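KaiC-like domain-containing protein (Pyrococcus horikoshii, PDB 3BS4) is of unknown function but has a KaiC-like domain, probably of the RecA-type alpha/beta fold that in relatives binds and hydrolyses ATP. Local coordinates at residues I86-S92 against G102-L106. Sequence-based numbering, arbitrary orientation. Where two conformers were deposited one is given.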
loop_
_atom_site.group_PDB
_atom_site.type_symbol
_atom_site.label_atom_id
_atom_site.label_comp_id
_atom_site.label_asym_id
_atom_site.label_seq_id
_atom_site.Cartn_x
_atom_site.Cartn_y
_atom_site.Cartn_z
ATOM N N ILE A 86 -4.841 -0.672 11.363
ATOM C CA ILE A 86 -5.672 -0.751 10.158
ATOM C C ILE A 86 -6.725 0.327 10.216
ATOM O O ILE A 86 -7.425 0.458 11.229
ATOM C CB ILE A 86 -6.358 -2.134 9.987
ATOM C CG1 ILE A 86 -5.301 -3.241 9.870
ATOM C CG2 ILE A 86 -7.275 -2.129 8.754
ATOM C CD1 ILE A 86 -5.847 -4.661 9.792
ATOM N N VAL A 87 -6.824 1.120 9.150
ATOM C CA VAL A 87 -8.008 1.964 8.973
ATOM C C VAL A 87 -8.917 1.178 8.042
ATOM O O VAL A 87 -8.586 0.961 6.870
ATOM C CB VAL A 87 -7.675 3.334 8.375
ATOM C CG1 VAL A 87 -8.950 4.183 8.201
ATOM C CG2 VAL A 87 -6.623 4.080 9.220
ATOM N N ASP A 88 -10.047 0.726 8.561
ATOM C CA ASP A 88 -10.956 -0.085 7.760
ATOM C C ASP A 88 -11.897 0.802 6.965
ATOM O O ASP A 88 -13.066 0.999 7.305
ATOM C CB ASP A 88 -11.702 -1.110 8.623
ATOM C CG ASP A 88 -12.559 -2.051 7.800
ATOM O OD1 ASP A 88 -12.498 -2.000 6.559
ATOM O OD2 ASP A 88 -13.294 -2.871 8.397
ATOM N N THR A 89 -11.351 1.349 5.888
ATOM C CA THR A 89 -12.100 2.227 5.008
ATOM C C THR A 89 -13.265 1.473 4.358
ATOM O O THR A 89 -14.383 2.004 4.229
ATOM C CB THR A 89 -11.133 2.825 3.971
ATOM O OG1 THR A 89 -10.129 3.567 4.681
ATOM C CG2 THR A 89 -11.861 3.763 3.005
ATOM N N PHE A 90 -13.019 0.235 3.951
ATOM C CA PHE A 90 -14.074 -0.565 3.337
ATOM C C PHE A 90 -15.262 -0.691 4.292
ATOM O O PHE A 90 -16.412 -0.425 3.907
ATOM C CB PHE A 90 -13.536 -1.945 2.958
ATOM C CG PHE A 90 -14.551 -2.804 2.244
ATOM C CD1 PHE A 90 -14.599 -2.825 0.846
ATOM C CD2 PHE A 90 -15.494 -3.540 2.964
ATOM C CE1 PHE A 90 -15.547 -3.591 0.190
ATOM C CE2 PHE A 90 -16.435 -4.318 2.312
ATOM C CZ PHE A 90 -16.457 -4.339 0.922
ATOM N N GLY A 91 -14.999 -1.098 5.530
ATOM C CA GLY A 91 -16.112 -1.264 6.482
ATOM C C GLY A 91 -16.804 0.060 6.763
ATOM O O GLY A 91 -18.027 0.113 6.957
ATOM N N SER A 92 -16.026 1.135 6.773
ATOM C CA SER A 92 -16.551 2.476 7.012
ATOM C C SER A 92 -17.517 2.887 5.912
ATOM O O SER A 92 -18.605 3.378 6.205
ATOM C CB SER A 92 -15.397 3.480 7.116
ATOM O OG SER A 92 -14.504 3.096 8.158
ATOM N N GLY A 102 -6.838 -2.055 17.413
ATOM C CA GLY A 102 -5.954 -1.630 16.334
ATOM C C GLY A 102 -6.657 -1.329 15.021
ATOM O O GLY A 102 -5.992 -0.987 14.036
ATOM N N VAL A 103 -7.982 -1.445 15.000
ATOM C CA VAL A 103 -8.776 -1.204 13.771
ATOM C C VAL A 103 -9.629 0.041 13.954
ATOM O O VAL A 103 -10.529 0.082 14.813
ATOM C CB VAL A 103 -9.687 -2.395 13.371
ATOM C CG1 VAL A 103 -10.449 -2.100 12.056
ATOM C CG2 VAL A 103 -8.886 -3.667 13.201
ATOM N N TRP A 104 -9.327 1.040 13.135
ATOM C CA TRP A 104 -10.001 2.329 13.162
ATOM C C TRP A 104 -11.087 2.399 12.123
ATOM O O TRP A 104 -10.884 1.983 10.976
ATOM C CB TRP A 104 -9.006 3.450 12.889
ATOM C CG TRP A 104 -8.701 4.276 14.081
ATOM C CD1 TRP A 104 -7.996 3.892 15.182
ATOM C CD2 TRP A 104 -9.082 5.640 14.300
ATOM N NE1 TRP A 104 -7.920 4.927 16.078
ATOM C CE2 TRP A 104 -8.572 6.014 15.561
ATOM C CE3 TRP A 104 -9.811 6.580 13.559
ATOM C CZ2 TRP A 104 -8.763 7.288 16.098
ATOM C CZ3 TRP A 104 -9.990 7.860 14.093
ATOM C CH2 TRP A 104 -9.471 8.195 15.351
ATOM N N TYR A 105 -12.238 2.935 12.525
ATOM C CA TYR A 105 -13.375 3.165 11.634
ATOM C C TYR A 105 -13.626 4.646 11.470
ATOM O O TYR A 105 -13.563 5.386 12.448
ATOM C CB TYR A 105 -14.616 2.481 12.185
ATOM C CG TYR A 105 -14.493 1.018 11.966
ATOM C CD1 TYR A 105 -14.825 0.466 10.729
ATOM C CD2 TYR A 105 -13.970 0.178 12.953
ATOM C CE1 TYR A 105 -14.681 -0.882 10.493
ATOM C CE2 TYR A 105 -13.817 -1.182 12.714
ATOM C CZ TYR A 105 -14.175 -1.694 11.470
ATOM O OH TYR A 105 -14.031 -3.040 11.180
ATOM N N LEU A 106 -13.903 5.062 10.237
ATOM C CA LEU A 106 -14.160 6.467 9.914
ATOM C C LEU A 106 -15.650 6.748 10.040
ATOM O O LEU A 106 -16.474 6.085 9.400
ATOM C CB LEU A 106 -13.685 6.816 8.500
ATOM C CG LEU A 106 -12.269 6.351 8.130
ATOM C CD1 LEU A 106 -12.139 6.206 6.622
ATOM C CD2 LEU A 106 -11.180 7.249 8.706
#
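A parallel beta ladder forms the edge of the central sheet here: the short outermost strand 103-104 pairs with strand 84-87, just where the latter gives way to helix 89-94. Three backbone hydrogen bonds zip the edge, Ile86 N to Gly102 O (2.9 Å), Trp104 N to Ile86 O (2.8 Å) and Asp88 N to Trp104 O (2.8 Å), and Val103 CA adds a CA-H...O contact of 3.3 Å to Ile86 O. Gly102 enters the strand with a positive phi of 86°, a conformation that suits a residue without a side chain. Ile86 and Val103 share one face of the sheet, where both touch Leu79 of helix 75-80; Val87 and Trp104 share the other, covered by helix 115-132, with the Trp104 ring edge-to-face to His126. Helices covering each face of a largely parallel sheet give a layered alpha/beta/alpha build, consistent with the RecA-like fold of the KaiC family. Asp88 then N-caps helix 89-94, its OD1 accepting from Gly91 N at 2.9 Å, while its OD2 lies 2.9 Å from Tyr105 OH. In the first turn of that helix, Ser92 OG donates to Asp88 O (2.7 Å) and accepts from Leu106 N (2.9 Å), so the chain at Leu106 is tied to the helix as well. Tyr105 turns its ring edge to Gly91, with CE1 4.3 Å from Gly91 CA. The Leu106 side chain reaches back to segment 86-92, CD2 3.8 Å from Val87 CG1 and CD1 3.8 Å from Thr89 OG1, the hydroxyl that hydrogen-bonds Tyr119 OH of helix 115-132.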